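Local atomic coordinates of uncharacterized protein (PDB entry 4QEY), a protein that is of unknown function but belongs to a family named for PLAT/LH2-like and C2-like calcium-binding lipoproteins, and so may act at the bacterial cell surface. Residues A[41-46]-A[67-72]; A[32-37]-A[74-79]; A[11-16]-A[127-132]; A[26-31]-A[58-63]. All coordinates share one frame; numbering follows the deposited sequence.

Contact 1: A[41-46]-A[67-72]; sequences AKLYNE and CQTGKE
Tyr44 and Gln68 pair through their backbones in a single antiparallel bridge. Tyr44 N donates to Gln68 O at 2.8 Å, and Gln68 N returns a bond to Tyr44 O at 2.9 Å. Two CA-H...O contacts flank this pair, from Leu43 CA to Gln68 O and from Cys67 CA to Tyr44 O. The bridge ties the short strand 43-44 to the end of strand 64-68, which itself pairs with strand 13-21.

Two waters extend the polar link. One joins Lys42 O to Gly70 N. The other donates to Gln68 OE1 at 2.8 Å and, over a longer distance, to Tyr44 O.

The apolar contacts are few. Leu43 CD1 meets Cys67 SG at 3.8 Å, and Met76 lies against both residues. Ala41 CB touches Thr69 CG2 at 3.9 Å. The Tyr44 ring turns its edge to Thr69 C and Gly70 N. Gln68 CG is 4.0 Å from Tyr44 CB. CG sits between the backbone N and the carbonyl carbon (chi1 67°), and the chain runs on extended to CD (chi2 -168°).

An alanine in place of Gln68 would probably leave the second water without its amide acceptor and open a gap beside Tyr44 CB. Main-chain bonds and water thus carry the polar part of this join, while Leu43 and Cys67 form its apolar, buried side.

Contact 2: A[32-37]-A[74-79]; sequences FGAANT and SMMTCA
Strands 26-36 and 73-84 run antiparallel here, as central neighbours in one four-stranded sheet of a beta sandwich, and a classic beta bulge interrupts their pairing near one end of the contact. Gly33 and Thr77 form a hydrogen-bonded pair, with Thr77 N to Gly33 O the shorter bond at 2.8 Å. Ala35 N donates to Met75 O at 2.9 Å. At the bulge Ser74 and Met75 both face Ala35.

Phe32, Ala34, Met76 and Cys78 share the face turned toward the other sheet. Ile15 lies against Phe32, Met76 and Cys78, and Leu43 and Thr69 lie against Ala34. Cys78 SG sits over one face of the Phe32 ring, 4.1 Å from the ring centre, and comes closest to Phe32 CE2. The Met76 selenium approaches the same ring obliquely, 4.2 Å from Phe32 CD2, in a Met-aromatic contact. Met76 is modelled as selenomethionine. Its chain bends at its last torsion (chi3 -71°), which brings CE onto Ala34 CB at 3.9 Å. An alanine at Phe32 would probably open a gap between the sheets and leave Cys78 SG and the Met76 selenium without their aromatic partner.

On the other face Ala35 CB lies beside Ser74 OG. Ala35 O accepts from both Ser74 N, at 2.7 Å, and Met75 N, at 3.3 Å, while Ser74 OG adds a weak third bond to it.

Contact 3: A[11-16]-A[127-132]; sequences GVHKIV and STTSVE. With EDO (1,2-ethanediol), chain O.
His13 meets Thr128 at the start of strand 13-21. His13 ND1 and Thr128 OG1 are hydrogen-bonded at 2.6 Å, and either atom could be the donor. The hydroxyl lies in the plane of the imidazole, at its edge. His13 NE2 is bonded to Thr9 O, which helps fix the ring's rotation. Thr128 OG1 is also bonded to Met76 N, so it links the ring to strand 73-84. Thr129 CG2 reaches the ring edge at His13 CE1, 4.0 Å away, with the two side chains crossing at about a right angle.

Lys14 points to the other side of its strand. The contact here spans the two sheets of the beta sandwich: strand 13-21 belongs to one, and the tail after strand 121-127 leaves the other. The extended Lys14 chain ends with NZ bonded to O2 of an ethanediol (chain O) at 2.8 Å. That molecule, probably from the crystallisation liquor, also bonds Asn103.

Ile15 again faces the tail. Its CG1 packs on Thr128 CG2 at 4.0 Å, and its CD1 approaches Ser127 CA at 4.3 Å. Met76 and Cys78 lie against the same isoleucine side chain.

Contact 4: A[26-31]-A[58-63]; sequences FDLNIA and NKVTEN. With EDO (1,2-ethanediol), chain L; EDO (1,2-ethanediol), chain M.
Asp27 and Lys59 lie side by side and point the same way. Asp27 OD2 is 3.6 Å from Lys59 CE, a methylene of the lysine. The charged ends are not in contact: Asp27 OD2 and Lys59 NZ are 4.5 Å apart, beyond a salt bridge, though some attraction between them is likely. An ethanediol (chain M) donates through O2 to Asp27 OD1 and touches Lys59 CB.

Asn29 and Asn58 cross obliquely, with their amide planes 76° apart. The Asn29 amide grips the loop backbone. Lys59 N donates to Asn29 OD1 at 2.9 Å, tilted 33° from the plane of the amide carbonyl. Asn29 CG is anti to the carbonyl carbon (chi1 -50°), and from there the amide turns its oxygen to the loop. Asn29 ND2 bonds Ser81 OG. One amide therefore joins the loop to strand 73-84.

Leu28 and Val60 are also side by side, pointing the same way, with Leu28 CD2 4.1 Å from Val60 CB. Val60 N donates to Leu28 O at 2.8 Å, a fairly straight bond. Ile30 meets Val60 at about a right angle, its CG1 3.8 Å from Val60 CG2. Val60 is thus the buried apolar residue of the loop, held by its amide as well as its methyls. Val60 O accepts from Gln19 NE2.

The loop 58-63 links strand 55-57, at the edge of one sheet, to strand 64-68, at the edge of the other. Its Val60 packs on Ile65 as it crosses over, beside strand 26-36.

Overall arrangement
All four contacts are partly buried. Contacts 2 and 4 share strand 26-36, on opposite sides of the chain's centre. Contact 2 is antiparallel pairing inside a sheet, broken by a bulge, with sulfur, selenium and an aromatic ring on its buried inner face. Contact 4 holds a loop to that strand, with one buried valine and an exposed, polar rim. Contact 1 rests on one backbone bridge and waters, also with exposed residues at its rim. Contact 3 rests on a side-chain bond between sheets, its inner side buried. Contact 2 meets both contact 1 and contact 3 at Met76, while contacts 1 and 3 join through backbone bonds between strands 64-68 and 13-21. Contacts 3 and 4 do not touch.

Contact 1: A[41-46]-A[67-72]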
loop_
_atom_site.group_PDB
_atom_site.type_symbol
_atom_site.label_atom_id
_atom_site.label_comp_id
_atom_site.label_asym_id
_atom_site.label_seq_id
_atom_site.Cartn_x
_atom_site.Cartn_y
_atom_site.Cartn_z
ATOM N N ALA A 41 -9.354 -12.956 -5.697
ATOM C CA ALA A 41 -9.004 -12.148 -6.851
ATOM C C ALA A 41 -7.550 -12.307 -7.289
ATOM O O ALA A 41 -6.630 -12.332 -6.467
ATOM C CB ALA A 41 -9.249 -10.689 -6.530
ATOM N N LYS A 42 -7.348 -12.347 -8.609
ATOM C CA LYS A 42 -6.021 -12.292 -9.204
ATOM C C LYS A 42 -5.454 -10.898 -9.004
ATOM O O LYS A 42 -6.224 -9.937 -9.031
ATOM C CB LYS A 42 -6.071 -12.644 -10.689
ATOM C CG LYS A 42 -6.285 -14.095 -11.014
ATOM C CD LYS A 42 -5.793 -14.279 -12.426
ATOM C CE LYS A 42 -5.742 -15.696 -12.910
ATOM N NZ LYS A 42 -4.785 -15.820 -14.054
ATOM N N LEU A 43 -4.145 -10.754 -8.793
ATOM C CA LEU A 43 -3.608 -9.403 -8.588
ATOM C C LEU A 43 -2.684 -9.025 -9.736
ATOM O O LEU A 43 -1.955 -9.862 -10.259
ATOM C CB LEU A 43 -2.878 -9.265 -7.233
ATOM C CG LEU A 43 -3.698 -9.563 -5.974
ATOM C CD1 LEU A 43 -2.843 -9.401 -4.737
ATOM C CD2 LEU A 43 -4.946 -8.665 -5.887
ATOM N N TYR A 44 -2.725 -7.758 -10.122
ATOM C CA TYR A 44 -1.952 -7.271 -11.245
ATOM C C TYR A 44 -1.235 -5.994 -10.926
ATOM O O TYR A 44 -1.724 -5.186 -10.140
ATOM C CB TYR A 44 -2.889 -7.022 -12.453
ATOM C CG TYR A 44 -3.749 -8.203 -12.845
ATOM C CD1 TYR A 44 -3.248 -9.214 -13.657
ATOM C CD2 TYR A 44 -5.073 -8.299 -12.422
ATOM C CE1 TYR A 44 -4.032 -10.307 -14.016
ATOM C CE2 TYR A 44 -5.872 -9.381 -12.786
ATOM C CZ TYR A 44 -5.350 -10.380 -13.593
ATOM O OH TYR A 44 -6.132 -11.441 -13.993
ATOM N N ASN A 45 -0.091 -5.775 -11.578
ATOM C CA ASN A 45 0.657 -4.519 -11.448
ATOM C C ASN A 45 0.085 -3.511 -12.466
ATOM O O ASN A 45 -0.871 -3.845 -13.170
ATOM C CB ASN A 45 2.169 -4.742 -11.636
ATOM C CG ASN A 45 2.612 -5.272 -12.983
ATOM O OD1 ASN A 45 1.849 -5.390 -13.945
ATOM N ND2 ASN A 45 3.885 -5.583 -13.091
ATOM N N GLU A 46 0.672 -2.301 -12.559
ATOM C CA GLU A 46 0.259 -1.221 -13.474
ATOM C C GLU A 46 0.270 -1.675 -14.957
ATOM O O GLU A 46 -0.602 -1.242 -15.708
ATOM C CB GLU A 46 1.166 0.026 -13.299
ATOM C CG GLU A 46 2.683 -0.200 -13.359
ATOM C CD GLU A 46 3.364 -1.060 -12.298
ATOM O OE1 GLU A 46 2.806 -1.212 -11.186
ATOM O OE2 GLU A 46 4.472 -1.575 -12.583
ATOM N N CYS A 67 -1.028 -2.073 -7.020
ATOM C CA CYS A 67 -1.665 -3.380 -7.060
ATOM C C CYS A 67 -3.150 -3.192 -7.405
ATOM O O CYS A 67 -3.788 -2.297 -6.861
ATOM C CB CYS A 67 -1.467 -4.125 -5.746
ATOM S SG CYS A 67 -1.990 -5.849 -5.806
ATOM N N GLN A 68 -3.679 -3.992 -8.346
ATOM C CA GLN A 68 -5.083 -3.903 -8.768
ATOM C C GLN A 68 -5.688 -5.278 -9.076
ATOM O O GLN A 68 -4.960 -6.234 -9.333
ATOM C CB GLN A 68 -5.226 -3.001 -10.014
ATOM C CG GLN A 68 -4.584 -3.568 -11.281
ATOM C CD GLN A 68 -4.487 -2.569 -12.381
ATOM O OE1 GLN A 68 -3.804 -1.559 -12.264
ATOM N NE2 GLN A 68 -5.079 -2.889 -13.514
ATOM N N THR A 69 -7.030 -5.342 -9.080
ATOM C CA THR A 69 -7.827 -6.510 -9.446
ATOM C C THR A 69 -8.323 -6.377 -10.889
ATOM O O THR A 69 -8.015 -5.400 -11.573
ATOM C CB THR A 69 -9.037 -6.694 -8.490
ATOM O OG1 THR A 69 -9.927 -5.594 -8.631
ATOM C CG2 THR A 69 -8.658 -6.878 -7.068
ATOM N N GLY A 70 -9.159 -7.322 -11.299
ATOM C CA GLY A 70 -9.851 -7.295 -12.575
ATOM C C GLY A 70 -11.108 -6.476 -12.400
ATOM O O GLY A 70 -11.321 -5.903 -11.322
ATOM N N LYS A 71 -11.960 -6.425 -13.441
ATOM C CA LYS A 71 -13.202 -5.642 -13.461
ATOM C C LYS A 71 -14.241 -6.143 -12.429
ATOM O O LYS A 71 -15.162 -5.391 -12.111
ATOM C CB LYS A 71 -13.829 -5.677 -14.868
ATOM N N GLU A 72 -14.109 -7.388 -11.921
ATOM C CA GLU A 72 -15.087 -7.975 -11.002
ATOM C C GLU A 72 -14.617 -7.934 -9.532
ATOM O O GLU A 72 -15.186 -8.634 -8.688
ATOM C CB GLU A 72 -15.410 -9.424 -11.408
ATOM C CG GLU A 72 -16.603 -9.540 -12.354
ATOM C CD GLU A 72 -16.539 -8.873 -13.716
ATOM O OE1 GLU A 72 -15.442 -8.819 -14.318
ATOM O OE2 GLU A 72 -17.612 -8.468 -14.217
HETATM O O HOH W 1 -8.503 -9.729 -10.079
HETATM O O HOH W 2 -1.721 -1.910 -10.414
#

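Contact 2: A[32-37]-A[74-79]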
loop_
_atom_site.group_PDB
_atom_site.type_symbol
_atom_site.label_atom_id
_atom_site.label_comp_id
_atom_site.label_asym_id
_atom_site.label_seq_id
_atom_site.Cartn_x
_atom_site.Cartn_y
_atom_site.Cartn_z
ATOM N N PHE A 32 -0.760 -6.735 0.093
ATOM C CA PHE A 32 -2.033 -6.503 -0.591
ATOM C C PHE A 32 -2.822 -7.787 -0.699
ATOM O O PHE A 32 -2.265 -8.866 -0.975
ATOM C CB PHE A 32 -1.835 -5.919 -1.989
ATOM C CG PHE A 32 -1.066 -4.630 -2.109
ATOM C CD1 PHE A 32 0.320 -4.638 -2.218
ATOM C CD2 PHE A 32 -1.733 -3.415 -2.242
ATOM C CE1 PHE A 32 1.032 -3.451 -2.404
ATOM C CE2 PHE A 32 -1.025 -2.227 -2.452
ATOM C CZ PHE A 32 0.357 -2.252 -2.534
ATOM N N GLY A 33 -4.115 -7.652 -0.467
ATOM C CA GLY A 33 -5.087 -8.730 -0.546
ATOM C C GLY A 33 -6.363 -8.189 -1.141
ATOM O O GLY A 33 -6.708 -7.029 -0.897
ATOM N N ALA A 34 -7.056 -9.004 -1.943
ATOM C CA ALA A 34 -8.284 -8.565 -2.569
ATOM C C ALA A 34 -9.294 -9.705 -2.726
ATOM O O ALA A 34 -8.960 -10.895 -2.608
ATOM C CB ALA A 34 -7.983 -7.960 -3.926
ATOM N N ALA A 35 -10.542 -9.311 -2.998
ATOM C CA ALA A 35 -11.666 -10.209 -3.216
ATOM C C ALA A 35 -12.431 -9.830 -4.475
ATOM O O ALA A 35 -12.576 -8.641 -4.774
ATOM C CB ALA A 35 -12.598 -10.169 -2.014
ATOM N N ASN A 36 -12.907 -10.847 -5.220
ATOM C CA ASN A 36 -13.752 -10.677 -6.406
ATOM C C ASN A 36 -15.145 -11.156 -6.075
ATOM O O ASN A 36 -15.358 -11.761 -5.019
ATOM C CB ASN A 36 -13.192 -11.405 -7.661
ATOM C CG ASN A 36 -12.178 -10.634 -8.493
ATOM O OD1 ASN A 36 -11.928 -9.452 -8.301
ATOM N ND2 ASN A 36 -11.584 -11.273 -9.475
ATOM N N THR A 37 -16.095 -10.893 -6.973
ATOM C CA THR A 37 -17.473 -11.350 -6.812
ATOM C C THR A 37 -17.513 -12.903 -6.949
ATOM O O THR A 37 -18.406 -13.544 -6.395
ATOM C CB THR A 37 -18.404 -10.649 -7.816
ATOM O OG1 THR A 37 -18.013 -10.953 -9.160
ATOM C CG2 THR A 37 -18.448 -9.139 -7.608
ATOM N N SER A 74 -14.261 -6.707 -5.732
ATOM C CA SER A 74 -15.251 -6.240 -4.758
ATOM C C SER A 74 -14.588 -5.524 -3.567
ATOM O O SER A 74 -15.256 -4.751 -2.873
ATOM C CB SER A 74 -16.097 -7.408 -4.255
ATOM O OG SER A 74 -15.329 -8.399 -3.590
HETATM N N MSE A 75 -13.280 -5.755 -3.350
HETATM C CA MSE A 75 -12.540 -5.165 -2.235
HETATM C C MSE A 75 -11.041 -5.368 -2.353
HETATM O O MSE A 75 -10.609 -6.417 -2.827
HETATM C CB MSE A 75 -13.015 -5.830 -0.932
HETATM C CG MSE A 75 -12.561 -5.116 0.305
HETATM SE SE MSE A 75 -12.139 -6.361 1.691
HETATM C CE MSE A 75 -10.428 -7.169 0.917
HETATM N N MSE A 76 -10.249 -4.403 -1.859
HETATM C CA MSE A 76 -8.795 -4.530 -1.754
HETATM C C MSE A 76 -8.318 -3.902 -0.441
HETATM O O MSE A 76 -8.810 -2.837 -0.056
HETATM C CB MSE A 76 -8.029 -3.931 -2.942
HETATM C CG MSE A 76 -6.511 -4.135 -2.790
HETATM SE SE MSE A 76 -5.397 -3.610 -4.254
HETATM C CE MSE A 76 -5.912 -4.986 -5.437
ATOM N N THR A 77 -7.368 -4.568 0.235
ATOM C CA THR A 77 -6.770 -4.098 1.482
ATOM C C THR A 77 -5.258 -4.020 1.326
ATOM O O THR A 77 -4.638 -4.881 0.702
ATOM C CB THR A 77 -7.160 -5.005 2.663
ATOM O OG1 THR A 77 -8.576 -4.994 2.774
ATOM C CG2 THR A 77 -6.577 -4.542 3.991
ATOM N N CYS A 78 -4.676 -2.975 1.898
ATOM C CA CYS A 78 -3.240 -2.779 1.941
ATOM C C CYS A 78 -2.828 -2.585 3.378
ATOM O O CYS A 78 -3.307 -1.670 4.048
ATOM C CB CYS A 78 -2.793 -1.613 1.063
ATOM S SG CYS A 78 -1.009 -1.301 1.116
ATOM N N ALA A 79 -1.970 -3.469 3.855
ATOM C CA ALA A 79 -1.399 -3.410 5.203
ATOM C C ALA A 79 0.071 -3.185 5.096
ATOM O O ALA A 79 0.730 -3.856 4.301
ATOM C CB ALA A 79 -1.693 -4.690 5.963
#

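Contact 3: A[11-16]-A[127-132]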
loop_
_atom_site.group_PDB
_atom_site.type_symbol
_atom_site.label_atom_id
_atom_site.label_comp_id
_atom_site.label_asym_id
_atom_site.label_seq_id
_atom_site.Cartn_x
_atom_site.Cartn_y
_atom_site.Cartn_z
ATOM N N GLY A 11 -15.795 -3.278 -9.360
ATOM C CA GLY A 11 -14.945 -2.655 -10.369
ATOM C C GLY A 11 -13.478 -2.992 -10.188
ATOM O O GLY A 11 -13.135 -3.954 -9.490
ATOM N N VAL A 12 -12.595 -2.193 -10.814
ATOM C CA VAL A 12 -11.152 -2.391 -10.686
ATOM C C VAL A 12 -10.707 -1.708 -9.393
ATOM O O VAL A 12 -10.610 -0.476 -9.330
ATOM C CB VAL A 12 -10.335 -1.908 -11.922
ATOM C CG1 VAL A 12 -8.825 -2.099 -11.712
ATOM C CG2 VAL A 12 -10.789 -2.611 -13.195
ATOM N N HIS A 13 -10.491 -2.517 -8.352
ATOM C CA HIS A 13 -9.992 -2.076 -7.050
ATOM C C HIS A 13 -8.481 -1.980 -7.140
ATOM O O HIS A 13 -7.842 -2.937 -7.580
ATOM C CB HIS A 13 -10.452 -3.018 -5.932
ATOM C CG HIS A 13 -11.906 -2.899 -5.614
ATOM N ND1 HIS A 13 -12.332 -2.379 -4.414
ATOM C CD2 HIS A 13 -12.986 -3.181 -6.372
ATOM C CE1 HIS A 13 -13.653 -2.404 -4.455
ATOM N NE2 HIS A 13 -14.090 -2.880 -5.613
ATOM N N LYS A 14 -7.924 -0.798 -6.807
ATOM C CA LYS A 14 -6.500 -0.499 -6.921
ATOM C C LYS A 14 -6.020 0.307 -5.730
ATOM O O LYS A 14 -6.725 1.192 -5.264
ATOM C CB LYS A 14 -6.258 0.281 -8.232
ATOM C CG LYS A 14 -4.819 0.702 -8.553
ATOM C CD LYS A 14 -4.827 1.487 -9.844
ATOM C CE LYS A 14 -3.486 1.975 -10.305
ATOM N NZ LYS A 14 -3.624 2.748 -11.571
ATOM N N ILE A 15 -4.824 -0.010 -5.227
ATOM C CA ILE A 15 -4.192 0.717 -4.135
ATOM C C ILE A 15 -2.761 1.043 -4.579
ATOM O O ILE A 15 -2.014 0.154 -4.996
ATOM C CB ILE A 15 -4.242 0.001 -2.751
ATOM C CG1 ILE A 15 -5.710 -0.204 -2.275
ATOM C CG2 ILE A 15 -3.450 0.806 -1.711
ATOM C CD1 ILE A 15 -5.918 -0.940 -0.953
ATOM N N VAL A 16 -2.408 2.336 -4.523
ATOM C CA VAL A 16 -1.079 2.831 -4.854
ATOM C C VAL A 16 -0.417 3.310 -3.556
ATOM O O VAL A 16 -1.009 4.084 -2.789
ATOM C CB VAL A 16 -1.118 3.941 -5.939
ATOM C CG1 VAL A 16 0.295 4.425 -6.294
ATOM C CG2 VAL A 16 -1.844 3.463 -7.190
ATOM N N SER A 127 -8.081 0.340 3.024
ATOM C CA SER A 127 -8.910 -0.485 2.162
ATOM C C SER A 127 -9.724 0.396 1.207
ATOM O O SER A 127 -9.901 1.592 1.476
ATOM C CB SER A 127 -9.827 -1.362 3.013
ATOM O OG SER A 127 -10.622 -2.223 2.217
ATOM N N THR A 128 -10.205 -0.191 0.084
ATOM C CA THR A 128 -11.044 0.511 -0.900
ATOM C C THR A 128 -12.492 0.599 -0.420
ATOM O O THR A 128 -13.226 1.446 -0.909
ATOM C CB THR A 128 -10.994 -0.185 -2.272
ATOM O OG1 THR A 128 -11.359 -1.558 -2.110
ATOM C CG2 THR A 128 -9.631 -0.086 -2.953
ATOM N N THR A 129 -12.904 -0.273 0.533
ATOM C CA THR A 129 -14.286 -0.369 1.032
ATOM C C THR A 129 -14.442 0.049 2.527
ATOM O O THR A 129 -15.448 -0.310 3.158
ATOM C CB THR A 129 -14.785 -1.813 0.864
ATOM O OG1 THR A 129 -13.943 -2.685 1.606
ATOM C CG2 THR A 129 -14.848 -2.249 -0.592
ATOM N N SER A 130 -13.483 0.823 3.073
ATOM C CA SER A 130 -13.548 1.336 4.449
ATOM C C SER A 130 -14.719 2.304 4.575
ATOM O O SER A 130 -14.845 3.201 3.742
ATOM C CB SER A 130 -12.246 2.028 4.829
ATOM O OG SER A 130 -11.111 1.269 4.459
ATOM N N VAL A 131 -15.583 2.112 5.578
ATOM C CA VAL A 131 -16.772 2.936 5.786
ATOM C C VAL A 131 -16.383 4.172 6.617
ATOM O O VAL A 131 -15.678 4.049 7.622
ATOM C CB VAL A 131 -17.901 2.103 6.447
ATOM C CG1 VAL A 131 -19.194 2.904 6.561
ATOM C CG2 VAL A 131 -18.154 0.831 5.649
ATOM N N GLU A 132 -16.845 5.361 6.173
ATOM C CA GLU A 132 -16.573 6.668 6.792
ATOM C C GLU A 132 -17.186 6.783 8.202
ATOM O O GLU A 132 -18.369 6.399 8.408
ATOM C CB GLU A 132 -17.106 7.813 5.910
ATOM O OXT GLU A 132 -16.461 7.267 9.097
HETATM C C1 EDO O . -4.736 6.812 -11.469
HETATM O O1 EDO O . -3.579 6.289 -10.826
HETATM C C2 EDO O . -5.944 6.010 -10.982
HETATM O O2 EDO O . -5.697 4.632 -11.256
#

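Contact 4: A[26-31]-A[58-63]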
loop_
_atom_site.group_PDB
_atom_site.type_symbol
_atom_site.label_atom_id
_atom_site.label_comp_id
_atom_site.label_asym_id
_atom_site.label_seq_id
_atom_site.Cartn_x
_atom_site.Cartn_y
_atom_site.Cartn_z
ATOM N N PHE A 26 14.772 3.741 6.349
ATOM C CA PHE A 26 13.578 3.009 6.741
ATOM C C PHE A 26 13.475 1.731 5.947
ATOM O O PHE A 26 14.157 1.586 4.933
ATOM C CB PHE A 26 12.313 3.878 6.513
ATOM C CG PHE A 26 12.234 5.154 7.322
ATOM C CD1 PHE A 26 12.801 6.335 6.849
ATOM C CD2 PHE A 26 11.578 5.180 8.551
ATOM C CE1 PHE A 26 12.727 7.511 7.594
ATOM C CE2 PHE A 26 11.524 6.356 9.311
ATOM C CZ PHE A 26 12.089 7.510 8.822
ATOM N N ASP A 27 12.637 0.801 6.429
ATOM C CA ASP A 27 12.174 -0.422 5.774
ATOM C C ASP A 27 10.660 -0.316 5.625
ATOM O O ASP A 27 9.980 -0.157 6.624
ATOM C CB ASP A 27 12.585 -1.706 6.510
ATOM C CG ASP A 27 14.043 -2.095 6.458
ATOM O OD1 ASP A 27 14.756 -1.627 5.543
ATOM O OD2 ASP A 27 14.455 -2.923 7.286
ATOM N N LEU A 28 10.148 -0.309 4.396
ATOM C CA LEU A 28 8.720 -0.283 4.083
ATOM C C LEU A 28 8.322 -1.669 3.610
ATOM O O LEU A 28 8.883 -2.172 2.620
ATOM C CB LEU A 28 8.363 0.803 3.031
ATOM C CG LEU A 28 6.921 0.839 2.533
ATOM C CD1 LEU A 28 5.937 1.189 3.671
ATOM C CD2 LEU A 28 6.773 1.809 1.408
ATOM N N ASN A 29 7.397 -2.305 4.353
ATOM C CA ASN A 29 6.877 -3.637 4.057
ATOM C C ASN A 29 5.405 -3.503 3.822
ATOM O O ASN A 29 4.711 -2.924 4.660
ATOM C CB ASN A 29 7.195 -4.618 5.193
ATOM C CG ASN A 29 8.647 -4.592 5.588
ATOM O OD1 ASN A 29 9.525 -5.030 4.837
ATOM N ND2 ASN A 29 8.930 -3.990 6.748
ATOM N N ILE A 30 4.925 -3.930 2.649
ATOM C CA ILE A 30 3.509 -3.776 2.328
ATOM C C ILE A 30 2.952 -5.127 1.828
ATOM O O ILE A 30 3.661 -5.939 1.238
ATOM C CB ILE A 30 3.216 -2.619 1.340
ATOM C CG1 ILE A 30 4.012 -2.744 0.038
ATOM C CG2 ILE A 30 3.482 -1.254 1.992
ATOM C CD1 ILE A 30 3.835 -1.556 -1.006
ATOM N N ALA A 31 1.689 -5.384 2.179
ATOM C CA ALA A 31 0.955 -6.574 1.799
ATOM C C ALA A 31 -0.400 -6.177 1.250
ATOM O O ALA A 31 -1.083 -5.345 1.841
ATOM C CB ALA A 31 0.810 -7.518 2.988
ATOM N N ASN A 58 8.563 -6.920 0.627
ATOM C CA ASN A 58 9.403 -6.585 1.781
ATOM C C ASN A 58 10.469 -5.613 1.351
ATOM O O ASN A 58 11.018 -5.768 0.256
ATOM C CB ASN A 58 10.032 -7.833 2.404
ATOM C CG ASN A 58 9.066 -8.716 3.139
ATOM O OD1 ASN A 58 8.118 -8.265 3.801
ATOM N ND2 ASN A 58 9.357 -9.996 3.123
ATOM N N LYS A 59 10.756 -4.597 2.194
ATOM C CA LYS A 59 11.781 -3.558 1.976
ATOM C C LYS A 59 11.643 -2.967 0.549
ATOM O O LYS A 59 12.540 -3.113 -0.286
ATOM C CB LYS A 59 13.197 -4.121 2.221
ATOM C CG LYS A 59 13.377 -4.664 3.629
ATOM C CD LYS A 59 14.659 -5.460 3.842
ATOM C CE LYS A 59 14.726 -5.947 5.274
ATOM N NZ LYS A 59 15.881 -6.835 5.528
ATOM N N VAL A 60 10.489 -2.316 0.292
ATOM C CA VAL A 60 10.134 -1.641 -0.967
ATOM C C VAL A 60 11.235 -0.628 -1.328
ATOM O O VAL A 60 11.520 0.261 -0.535
ATOM C CB VAL A 60 8.751 -0.960 -0.860
ATOM C CG1 VAL A 60 8.410 -0.199 -2.127
ATOM C CG2 VAL A 60 7.658 -1.967 -0.534
ATOM N N THR A 61 11.879 -0.805 -2.497
ATOM C CA THR A 61 12.959 0.066 -2.983
ATOM C C THR A 61 12.389 1.093 -3.994
ATOM O O THR A 61 12.956 2.173 -4.154
ATOM C CB THR A 61 14.114 -0.758 -3.601
ATOM O OG1 THR A 61 13.608 -1.617 -4.621
ATOM C CG2 THR A 61 14.839 -1.599 -2.584
ATOM N N GLU A 62 11.273 0.756 -4.650
ATOM C CA GLU A 62 10.575 1.628 -5.591
ATOM C C GLU A 62 9.856 2.760 -4.838
ATOM O O GLU A 62 9.428 2.565 -3.694
ATOM C CB GLU A 62 9.568 0.804 -6.422
ATOM C CG GLU A 62 10.164 -0.371 -7.189
ATOM C CD GLU A 62 11.267 -0.076 -8.195
ATOM O OE1 GLU A 62 11.258 1.010 -8.824
ATOM O OE2 GLU A 62 12.122 -0.970 -8.384
ATOM N N ASN A 63 9.733 3.943 -5.465
ATOM C CA ASN A 63 9.064 5.100 -4.855
ATOM C C ASN A 63 7.548 4.987 -4.986
ATOM O O ASN A 63 6.815 5.707 -4.302
ATOM C CB ASN A 63 9.552 6.402 -5.484
ATOM C CG ASN A 63 10.969 6.747 -5.069
ATOM O OD1 ASN A 63 11.231 7.160 -3.928
ATOM N ND2 ASN A 63 11.920 6.587 -5.984
HETATM C C1 EDO L . 12.407 2.174 1.819
HETATM O O1 EDO L . 12.037 3.272 2.605
HETATM C C2 EDO L . 12.068 0.931 2.637
HETATM O O2 EDO L . 12.361 -0.257 1.948
HETATM C C1 EDO M . 15.834 0.799 1.730
HETATM O O1 EDO M . 15.963 1.378 3.027
HETATM C C2 EDO M . 15.857 -0.764 1.786
HETATM O O2 EDO M . 14.775 -1.247 2.579
#